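Local atomic coordinates of HD domain-containing protein (Aquifex aeolicus, PDB entry 2HEK), a protein that is of unknown function but binds zinc and guanosine diphosphate and may act as an HD-domain dGTP triphosphohydrolase. Residues A[60-65]-A[151-156]; A[225-230]-A[351-356]; A[290-295]-A[313-318]. All coordinates share one frame; numbering follows the deposited sequence.

Contact 1 (A[60-65]-A[151-156]); sequences HITERI and SEIITG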
loop_
_atom_site.group_PDB
_atom_site.type_symbol
_atom_site.label_atom_id
_atom_site.label_comp_id
_atom_site.label_asym_id
_atom_site.label_seq_id
_atom_site.Cartn_x
_atom_site.Cartn_y
_atom_site.Cartn_z
ATOM N N HIS A 60 10.337 -1.223 -19.134
ATOM C CA HIS A 60 9.581 -2.263 -18.419
ATOM C C HIS A 60 8.074 -2.234 -18.734
ATOM O O HIS A 60 7.444 -3.290 -18.994
ATOM C CB HIS A 60 9.810 -2.054 -16.907
ATOM C CG HIS A 60 8.961 -2.932 -16.054
ATOM N ND1 HIS A 60 9.225 -4.271 -15.878
ATOM C CD2 HIS A 60 7.843 -2.667 -15.333
ATOM C CE1 HIS A 60 8.303 -4.797 -15.083
ATOM N NE2 HIS A 60 7.461 -3.841 -14.734
ATOM N N ILE A 61 7.468 -1.044 -18.739
ATOM C CA ILE A 61 6.046 -0.950 -19.098
ATOM C C ILE A 61 5.793 -1.314 -20.577
ATOM O O ILE A 61 4.802 -1.979 -20.893
ATOM C CB ILE A 61 5.438 0.454 -18.766
ATOM C CG1 ILE A 61 5.410 0.626 -17.255
ATOM C CG2 ILE A 61 3.965 0.589 -19.307
ATOM C CD1 ILE A 61 4.431 -0.349 -16.538
ATOM N N THR A 62 6.706 -0.907 -21.466
ATOM C CA THR A 62 6.613 -1.302 -22.873
ATOM C C THR A 62 6.609 -2.822 -22.998
ATOM O O THR A 62 5.801 -3.357 -23.751
ATOM C CB THR A 62 7.767 -0.711 -23.712
ATOM O OG1 THR A 62 7.736 0.726 -23.581
ATOM C CG2 THR A 62 7.594 -1.082 -25.192
ATOM N N GLU A 63 7.513 -3.496 -22.281
ATOM C CA GLU A 63 7.548 -4.981 -22.229
ATOM C C GLU A 63 6.195 -5.559 -21.867
ATOM O O GLU A 63 5.667 -6.470 -22.554
ATOM C CB GLU A 63 8.601 -5.471 -21.229
ATOM C CG GLU A 63 8.902 -7.004 -21.246
ATOM C CD GLU A 63 10.203 -7.293 -20.506
ATOM O OE1 GLU A 63 10.283 -6.979 -19.289
ATOM O OE2 GLU A 63 11.167 -7.807 -21.142
ATOM N N ARG A 64 5.621 -5.032 -20.786
ATOM C CA ARG A 64 4.343 -5.494 -20.276
ATOM C C ARG A 64 3.240 -5.324 -21.310
ATOM O O ARG A 64 2.451 -6.255 -21.557
ATOM C CB ARG A 64 3.991 -4.724 -18.981
ATOM C CG ARG A 64 4.809 -5.138 -17.763
ATOM C CD ARG A 64 4.293 -6.455 -17.168
ATOM N NE ARG A 64 4.895 -6.758 -15.858
ATOM C CZ ARG A 64 6.000 -7.486 -15.671
ATOM N NH1 ARG A 64 6.650 -8.008 -16.707
ATOM N NH2 ARG A 64 6.458 -7.696 -14.437
ATOM N N ILE A 65 3.170 -4.148 -21.929
ATOM C CA ILE A 65 2.103 -3.882 -22.911
ATOM C C ILE A 65 2.275 -4.796 -24.147
ATOM O O ILE A 65 1.294 -5.325 -24.659
ATOM C CB ILE A 65 2.088 -2.404 -23.374
ATOM C CG1 ILE A 65 1.663 -1.445 -22.229
ATOM C CG2 ILE A 65 1.168 -2.228 -24.608
ATOM C CD1 ILE A 65 1.993 0.049 -22.507
ATOM N N SER A 151 4.423 2.878 -32.297
ATOM C CA SER A 151 4.616 4.209 -31.749
ATOM C C SER A 151 3.534 4.555 -30.711
ATOM O O SER A 151 3.841 5.188 -29.694
ATOM C CB SER A 151 4.603 5.246 -32.856
ATOM O OG SER A 151 5.016 6.481 -32.328
ATOM N N GLU A 152 2.293 4.114 -30.962
ATOM C CA GLU A 152 1.160 4.283 -30.019
ATOM C C GLU A 152 1.443 3.606 -28.673
ATOM O O GLU A 152 1.038 4.114 -27.620
ATOM C CB GLU A 152 -0.130 3.677 -30.584
ATOM C CG GLU A 152 -0.822 4.546 -31.607
ATOM C CD GLU A 152 -2.120 3.936 -32.182
ATOM O OE1 GLU A 152 -2.564 2.827 -31.791
ATOM O OE2 GLU A 152 -2.685 4.587 -33.082
ATOM N N ILE A 153 2.125 2.461 -28.719
ATOM C CA ILE A 153 2.449 1.726 -27.501
ATOM C C ILE A 153 3.284 2.592 -26.538
ATOM O O ILE A 153 3.103 2.526 -25.326
ATOM C CB ILE A 153 3.110 0.363 -27.805
ATOM C CG1 ILE A 153 2.078 -0.586 -28.453
ATOM C CG2 ILE A 153 3.788 -0.251 -26.515
ATOM C CD1 ILE A 153 2.666 -1.944 -28.935
ATOM N N ILE A 154 4.145 3.429 -27.088
ATOM C CA ILE A 154 5.009 4.297 -26.304
ATOM C C ILE A 154 4.450 5.700 -26.052
ATOM O O ILE A 154 4.485 6.165 -24.904
ATOM C CB ILE A 154 6.412 4.432 -26.918
ATOM C CG1 ILE A 154 7.115 3.074 -26.962
ATOM C CG2 ILE A 154 7.294 5.413 -26.070
ATOM C CD1 ILE A 154 8.249 3.130 -27.984
ATOM N N THR A 155 3.901 6.349 -27.095
ATOM C CA THR A 155 3.642 7.791 -27.091
ATOM C C THR A 155 2.141 8.110 -27.082
ATOM O O THR A 155 1.754 9.285 -27.019
ATOM C CB THR A 155 4.265 8.482 -28.355
ATOM O OG1 THR A 155 3.669 7.908 -29.516
ATOM C CG2 THR A 155 5.836 8.254 -28.447
ATOM N N GLY A 156 1.290 7.085 -27.137
ATOM C CA GLY A 156 -0.169 7.305 -27.170
ATOM C C GLY A 156 -0.722 7.805 -25.843
ATOM O O GLY A 156 0.034 8.018 -24.886
#

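Contact 2 (A[225-230]-A[351-356]); sequences VVRILS and LYRIYV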
loop_
_atom_site.group_PDB
_atom_site.type_symbol
_atom_site.label_atom_id
_atom_site.label_comp_id
_atom_site.label_asym_id
_atom_site.label_seq_id
_atom_site.Cartn_x
_atom_site.Cartn_y
_atom_site.Cartn_z
ATOM N N VAL A 225 3.726 27.686 -7.975
ATOM C CA VAL A 225 5.156 27.921 -7.711
ATOM C C VAL A 225 6.034 27.127 -8.663
ATOM O O VAL A 225 7.019 27.664 -9.142
ATOM C CB VAL A 225 5.549 27.662 -6.224
ATOM C CG1 VAL A 225 7.025 27.981 -5.960
ATOM C CG2 VAL A 225 4.640 28.449 -5.310
ATOM N N VAL A 226 5.675 25.863 -8.951
ATOM C CA VAL A 226 6.376 25.091 -9.972
ATOM C C VAL A 226 6.426 25.894 -11.301
ATOM O O VAL A 226 7.477 25.983 -11.941
ATOM C CB VAL A 226 5.727 23.693 -10.194
ATOM C CG1 VAL A 226 6.311 23.024 -11.442
ATOM C CG2 VAL A 226 5.946 22.799 -8.932
ATOM N N ARG A 227 5.296 26.503 -11.679
ATOM C CA ARG A 227 5.226 27.243 -12.943
ATOM C C ARG A 227 6.119 28.502 -12.938
ATOM O O ARG A 227 6.876 28.714 -13.900
ATOM C CB ARG A 227 3.781 27.575 -13.319
ATOM C CG ARG A 227 2.909 26.326 -13.756
ATOM C CD ARG A 227 3.352 25.679 -15.089
ATOM N NE ARG A 227 3.507 26.671 -16.149
ATOM C CZ ARG A 227 4.626 26.883 -16.858
ATOM N NH1 ARG A 227 5.717 26.136 -16.680
ATOM N NH2 ARG A 227 4.655 27.848 -17.780
ATOM N N ILE A 228 6.095 29.282 -11.863
ATOM C CA ILE A 228 6.948 30.522 -11.812
ATOM C C ILE A 228 8.460 30.213 -11.783
ATOM O O ILE A 228 9.276 30.893 -12.438
ATOM C CB ILE A 228 6.506 31.560 -10.702
ATOM C CG1 ILE A 228 7.262 32.905 -10.830
ATOM C CG2 ILE A 228 6.638 31.010 -9.267
ATOM C CD1 ILE A 228 6.965 33.663 -12.160
ATOM N N LEU A 229 8.840 29.169 -11.051
ATOM C CA LEU A 229 10.223 28.711 -11.102
ATOM C C LEU A 229 10.670 28.366 -12.525
ATOM O O LEU A 229 11.765 28.722 -12.943
ATOM C CB LEU A 229 10.427 27.504 -10.158
ATOM C CG LEU A 229 10.266 27.847 -8.658
ATOM C CD1 LEU A 229 10.212 26.566 -7.770
ATOM C CD2 LEU A 229 11.399 28.783 -8.197
ATOM N N SER A 230 9.823 27.672 -13.274
ATOM C CA SER A 230 10.124 27.302 -14.658
ATOM C C SER A 230 10.210 28.540 -15.561
ATOM O O SER A 230 11.069 28.606 -16.443
ATOM C CB SER A 230 9.069 26.328 -15.189
ATOM O OG SER A 230 9.382 25.942 -16.519
ATOM N N LEU A 351 -6.293 27.616 -16.149
ATOM C CA LEU A 351 -5.794 28.392 -15.032
ATOM C C LEU A 351 -5.021 29.573 -15.558
ATOM O O LEU A 351 -4.216 29.429 -16.498
ATOM C CB LEU A 351 -4.881 27.534 -14.119
ATOM C CG LEU A 351 -5.518 26.407 -13.277
ATOM C CD1 LEU A 351 -4.460 25.342 -12.928
ATOM C CD2 LEU A 351 -6.148 26.943 -12.002
ATOM N N TYR A 352 -5.231 30.733 -14.942
ATOM C CA TYR A 352 -4.523 31.946 -15.373
ATOM C C TYR A 352 -3.859 32.515 -14.164
ATOM O O TYR A 352 -4.481 32.676 -13.135
ATOM C CB TYR A 352 -5.508 32.969 -16.001
ATOM C CG TYR A 352 -6.400 32.284 -16.989
ATOM C CD1 TYR A 352 -7.664 31.852 -16.613
ATOM C CD2 TYR A 352 -5.937 31.984 -18.262
ATOM C CE1 TYR A 352 -8.473 31.177 -17.514
ATOM C CE2 TYR A 352 -6.714 31.282 -19.143
ATOM C CZ TYR A 352 -7.992 30.910 -18.760
ATOM O OH TYR A 352 -8.769 30.215 -19.638
ATOM N N ARG A 353 -2.568 32.777 -14.267
ATOM C CA ARG A 353 -1.838 33.250 -13.109
ATOM C C ARG A 353 -1.166 34.573 -13.405
ATOM O O ARG A 353 -0.671 34.780 -14.507
ATOM C CB ARG A 353 -0.772 32.222 -12.648
ATOM C CG ARG A 353 -1.328 31.212 -11.631
ATOM C CD ARG A 353 -2.171 30.152 -12.287
ATOM N NE ARG A 353 -2.478 29.087 -11.311
ATOM C CZ ARG A 353 -1.836 27.916 -11.239
ATOM N NH1 ARG A 353 -0.858 27.615 -12.109
ATOM N NH2 ARG A 353 -2.204 27.026 -10.303
ATOM N N ILE A 354 -1.121 35.437 -12.407
ATOM C CA ILE A 354 -0.290 36.659 -12.507
ATOM C C ILE A 354 0.680 36.654 -11.340
ATOM O O ILE A 354 0.291 36.450 -10.190
ATOM C CB ILE A 354 -1.126 37.983 -12.495
ATOM C CG1 ILE A 354 -2.126 38.001 -13.652
ATOM C CG2 ILE A 354 -0.207 39.220 -12.611
ATOM C CD1 ILE A 354 -3.134 39.183 -13.598
ATOM N N TYR A 355 1.942 36.867 -11.649
ATOM C CA TYR A 355 2.989 36.878 -10.641
ATOM C C TYR A 355 3.653 38.252 -10.638
ATOM O O TYR A 355 3.856 38.828 -11.709
ATOM C CB TYR A 355 4.072 35.876 -11.048
ATOM C CG TYR A 355 3.593 34.432 -11.144
ATOM C CD1 TYR A 355 3.258 33.883 -12.366
ATOM C CD2 TYR A 355 3.499 33.622 -9.994
ATOM C CE1 TYR A 355 2.837 32.529 -12.483
ATOM C CE2 TYR A 355 3.091 32.272 -10.096
ATOM C CZ TYR A 355 2.754 31.747 -11.345
ATOM O OH TYR A 355 2.342 30.435 -11.490
ATOM N N VAL A 356 4.048 38.728 -9.460
ATOM C CA VAL A 356 4.771 40.002 -9.353
ATOM C C VAL A 356 6.030 39.918 -8.493
ATOM O O VAL A 356 6.079 39.172 -7.514
ATOM C CB VAL A 356 3.866 41.135 -8.799
ATOM C CG1 VAL A 356 2.695 41.356 -9.707
ATOM C CG2 VAL A 356 3.368 40.791 -7.422
#

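Contact 3 (A[290-295]-A[313-318]); sequences ENYEKF and FDEVEK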
loop_
_atom_site.group_PDB
_atom_site.type_symbol
_atom_site.label_atom_id
_atom_site.label_comp_id
_atom_site.label_asym_id
_atom_site.label_seq_id
_atom_site.Cartn_x
_atom_site.Cartn_y
_atom_site.Cartn_z
ATOM N N GLU A 290 -9.611 30.836 -12.587
ATOM C CA GLU A 290 -10.128 30.046 -13.687
ATOM C C GLU A 290 -10.909 30.930 -14.662
ATOM O O GLU A 290 -11.445 30.438 -15.648
ATOM C CB GLU A 290 -11.048 28.940 -13.169
ATOM C CG GLU A 290 -10.234 27.848 -12.529
ATOM C CD GLU A 290 -11.084 26.898 -11.724
ATOM O OE1 GLU A 290 -11.961 26.222 -12.292
ATOM O OE2 GLU A 290 -10.858 26.820 -10.496
ATOM N N ASN A 291 -10.991 32.239 -14.370
ATOM C CA ASN A 291 -11.868 33.160 -15.087
ATOM C C ASN A 291 -11.028 34.035 -15.970
ATOM O O ASN A 291 -10.311 34.894 -15.460
ATOM C CB ASN A 291 -12.630 33.974 -14.034
ATOM C CG ASN A 291 -13.467 35.111 -14.621
ATOM O OD1 ASN A 291 -13.183 35.660 -15.682
ATOM N ND2 ASN A 291 -14.507 35.468 -13.901
ATOM N N TYR A 292 -11.104 33.821 -17.282
ATOM C CA TYR A 292 -10.264 34.549 -18.223
ATOM C C TYR A 292 -10.518 36.052 -18.174
ATOM O O TYR A 292 -9.581 36.842 -18.339
ATOM C CB TYR A 292 -10.442 34.047 -19.642
ATOM C CG TYR A 292 -9.462 34.662 -20.635
ATOM C CD1 TYR A 292 -8.167 34.154 -20.771
ATOM C CD2 TYR A 292 -9.833 35.751 -21.449
ATOM C CE1 TYR A 292 -7.252 34.704 -21.693
ATOM C CE2 TYR A 292 -8.923 36.304 -22.386
ATOM C CZ TYR A 292 -7.643 35.771 -22.495
ATOM O OH TYR A 292 -6.738 36.297 -23.400
ATOM N N GLU A 293 -11.770 36.442 -17.918
ATOM C CA GLU A 293 -12.103 37.858 -17.850
ATOM C C GLU A 293 -11.455 38.546 -16.654
ATOM O O GLU A 293 -10.882 39.613 -16.820
ATOM C CB GLU A 293 -13.616 38.098 -17.863
ATOM C CG GLU A 293 -13.946 39.545 -18.236
ATOM C CD GLU A 293 -15.448 39.861 -18.285
ATOM O OE1 GLU A 293 -16.293 38.929 -18.279
ATOM O OE2 GLU A 293 -15.757 41.073 -18.332
ATOM N N LYS A 294 -11.537 37.945 -15.462
ATOM C CA LYS A 294 -10.840 38.478 -14.285
ATOM C C LYS A 294 -9.320 38.611 -14.535
ATOM O O LYS A 294 -8.700 39.655 -14.234
ATOM C CB LYS A 294 -11.134 37.610 -13.066
ATOM C CG LYS A 294 -10.772 38.209 -11.709
ATOM C CD LYS A 294 -10.976 37.156 -10.613
ATOM C CE LYS A 294 -11.291 37.776 -9.249
ATOM N NZ LYS A 294 -10.072 38.093 -8.429
ATOM N N PHE A 295 -8.730 37.565 -15.106
ATOM C CA PHE A 295 -7.327 37.602 -15.548
ATOM C C PHE A 295 -7.041 38.791 -16.484
ATOM O O PHE A 295 -6.151 39.589 -16.196
ATOM C CB PHE A 295 -6.943 36.271 -16.221
ATOM C CG PHE A 295 -5.597 36.277 -16.885
ATOM C CD1 PHE A 295 -4.418 36.306 -16.127
ATOM C CD2 PHE A 295 -5.498 36.234 -18.267
ATOM C CE1 PHE A 295 -3.171 36.310 -16.742
ATOM C CE2 PHE A 295 -4.259 36.252 -18.897
ATOM C CZ PHE A 295 -3.083 36.275 -18.125
ATOM N N PHE A 313 3.060 36.585 -16.559
ATOM C CA PHE A 313 1.728 36.031 -16.780
ATOM C C PHE A 313 1.882 34.570 -17.192
ATOM O O PHE A 313 2.885 34.186 -17.798
ATOM C CB PHE A 313 0.960 36.858 -17.832
ATOM C CG PHE A 313 0.907 38.314 -17.501
ATOM C CD1 PHE A 313 1.791 39.210 -18.099
ATOM C CD2 PHE A 313 0.022 38.782 -16.541
ATOM C CE1 PHE A 313 1.772 40.564 -17.767
ATOM C CE2 PHE A 313 -0.003 40.137 -16.186
ATOM C CZ PHE A 313 0.868 41.030 -16.798
ATOM N N ASP A 314 0.906 33.746 -16.846
ATOM C CA ASP A 314 0.971 32.358 -17.256
ATOM C C ASP A 314 -0.438 31.894 -17.537
ATOM O O ASP A 314 -1.325 32.107 -16.719
ATOM C CB ASP A 314 1.626 31.499 -16.159
ATOM C CG ASP A 314 2.008 30.106 -16.655
ATOM O OD1 ASP A 314 2.412 29.972 -17.826
ATOM O OD2 ASP A 314 1.894 29.131 -15.884
ATOM N N GLU A 315 -0.640 31.293 -18.709
ATOM C CA GLU A 315 -1.942 30.739 -19.080
ATOM C C GLU A 315 -1.792 29.248 -19.297
ATOM O O GLU A 315 -1.000 28.805 -20.127
ATOM C CB GLU A 315 -2.492 31.411 -20.349
ATOM C CG GLU A 315 -2.688 32.938 -20.197
ATOM C CD GLU A 315 -3.290 33.631 -21.439
ATOM O OE1 GLU A 315 -3.840 32.949 -22.330
ATOM O OE2 GLU A 315 -3.231 34.877 -21.509
ATOM N N VAL A 316 -2.540 28.479 -18.516
ATOM C CA VAL A 316 -2.571 27.015 -18.656
ATOM C C VAL A 316 -3.969 26.541 -19.073
ATOM O O VAL A 316 -4.955 26.797 -18.380
ATOM C CB VAL A 316 -2.190 26.350 -17.341
ATOM C CG1 VAL A 316 -2.533 24.909 -17.407
ATOM C CG2 VAL A 316 -0.723 26.550 -17.059
ATOM N N GLU A 317 -4.055 25.877 -20.219
ATOM C CA GLU A 317 -5.326 25.329 -20.711
ATOM C C GLU A 317 -5.097 23.921 -21.266
ATOM O O GLU A 317 -4.615 23.773 -22.405
ATOM C CB GLU A 317 -5.977 26.257 -21.757
ATOM C CG GLU A 317 -6.577 27.550 -21.154
ATOM C CD GLU A 317 -7.160 28.529 -22.184
ATOM O OE1 GLU A 317 -7.054 28.287 -23.409
ATOM O OE2 GLU A 317 -7.736 29.555 -21.748
ATOM N N LYS A 318 -5.444 22.908 -20.450
ATOM C CA LYS A 318 -5.120 21.499 -20.700
ATOM C C LYS A 318 -6.318 20.537 -20.703
ATOM O O LYS A 318 -7.109 20.482 -19.747
ATOM C CB LYS A 318 -4.129 21.018 -19.652
ATOM C CG LYS A 318 -3.614 19.625 -19.873
ATOM C CD LYS A 318 -2.566 19.637 -20.977
ATOM C CE LYS A 318 -2.061 18.231 -21.304
ATOM N NZ LYS A 318 -0.746 18.248 -22.021
#

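Contact 1 (A[60-65]-A[151-156])
Ile153 of helix 145-155 sets its CG2 methyl against helix 51-69, where it meets two methyls: Ile153 CG2 lies 3.8 Å from Ile65 CG2 and 4.1 Å from Thr62 CG2. With its CG2 anti to the backbone N, Ile153 directs this branch at the other helix. The side chains of Ile65 and Ile153 run past one another in opposite senses, whereas Thr62 and Ile153 cross at about a right angle. Ile154 joins more loosely, its CG1 lying 4.2 Å from OG1 of Thr62. The two segments approach to 10.2 Å between their axes, at 135° between their N-to-C directions, and no hydrogen bond links them. Both helices belong to the all-helical HD domain, whose metal site of His54, Asp85 and Asp161 lies close by: the side chain of Ile154 comes within about 7 Å of the bound zinc. Thr62 OG1 is satisfied outside the pair, by Val58 O one turn back in its own helix and by Ser160 OG. Helix 74-82 packs on Thr62 and Ile154 through Val77. Farther out, at the C-terminal end of helix 145-155, Thr155 OG1 donates to Ser151 O at 2.7 Å, from above the carbonyl plane; Thr155 N donates to the same oxygen.

Contact 2 (A[225-230]-A[351-356])
The Tyr355 ring carries Ile228 over one face: CB of Ile228 sits 3.7 Å from the ring centroid, 18° off the normal, a CH-pi contact. At the edge of the Arg353 guanidinium, near its plane, is CG of Arg227, 4.3 Å from NH1 of Arg353, while CD1 of Leu351 covers part of one guanidinium face. This is helix-on-sheet packing: helix 224-240 lies against the central strand, 349-356, of a three-stranded antiparallel sheet, the segment axes 10.3 Å apart at closest and inclined at 59°. Ile228 has CG1 anti to the backbone N (chi1 -171°), which carries CD1 along the ring to 3.6 Å from CG of Tyr355. The phenol reaches on past Ile228, and its OH is hydrogen-bonded to Lys224 O at the start of the helix. An alanine in place of Tyr355 would leave Lys224 O without this hydroxyl and is likely to open a gap beneath Ile228. The two arginines are held by separate partners: Arg227 NE forms a salt bridge with Asp314, and Arg353 NH1 binds Phe222 O. Ile228 also packs on His282 of a bound-GDP pocket, to which Val225 belongs. Arg227 bends at chi2 and chi3, leading its guanidinium away from the strand; its CB remains beside the phenol, 3.7 Å from Tyr355 OH.

Contact 3 (A[290-295]-A[313-318])
Phe313 meets Phe295 obliquely across the contact, its ring atom CD2 lying 4.0 Å from CE1 of Phe295. CB of Phe313 is nearly as close to the same ring, 4.1 Å from CZ of Phe295. Beyond this pair, Phe313 makes a cation-pi interaction with Lys299, farther along helix 292-305. The next residue, Asp314, points its CB away from the helix, as expected of alternate residues in a strand. Glu315 turns back toward the helix. Its CG is anti to the carbonyl carbon (chi1 -60°) and the chain beyond is extended, which delivers the carboxylate to two aromatic edges. OE2 of Glu315 approaches CE2 of Phe295 at 3.1 Å, close to the ring plane, with the ring and carboxylate planes 86° apart. OE1 of Glu315 lies in the plane of the Tyr292 ring, 3.9 Å from its CE1. Val316 has its backbone paired with Leu351 on the neighbouring strand 349-356. From that strand Tyr352 also meets the rings of Tyr292 and Phe295, edge-to-face with the former. Helix 292-305 thus packs its first turn on one side of the three-stranded antiparallel sheet, joining strands 284-289 and 311-318 in sequence. Asn291 caps this turn at the N-cap position, its OD1 accepting from Lys294 N at 2.8 Å and 165°, the donor standing above the carbonyl plane. No hydrogen bond crosses between the two segments; with carboxylate oxygens facing ring C-H edges, whose hydrogens carry a slight positive charge, the contact is probably weakly electrostatic at Glu315 and apolar between Phe295 and Phe313.

How the contacts relate
Contacts 2 and 3 are neighbours, their centres 11 Å apart, and share one antiparallel sheet: strand 349-356 of contact 2 pairs with strand 311-318 of contact 3. Helix 224-240 and helix 292-305 pack on opposite faces of that sheet. Along the chain contact 3 is nested within the loop that contact 2 closes. Contact 1 lies across the chain's centre, with its own centre 33 Å from that of contact 2 and 34 Å from that of contact 3. It borders the zinc site, whereas contact 2 borders a GDP pocket, the side chain of Ile228 being about 7 Å from the bound nucleotide; contact 3 is remote from both.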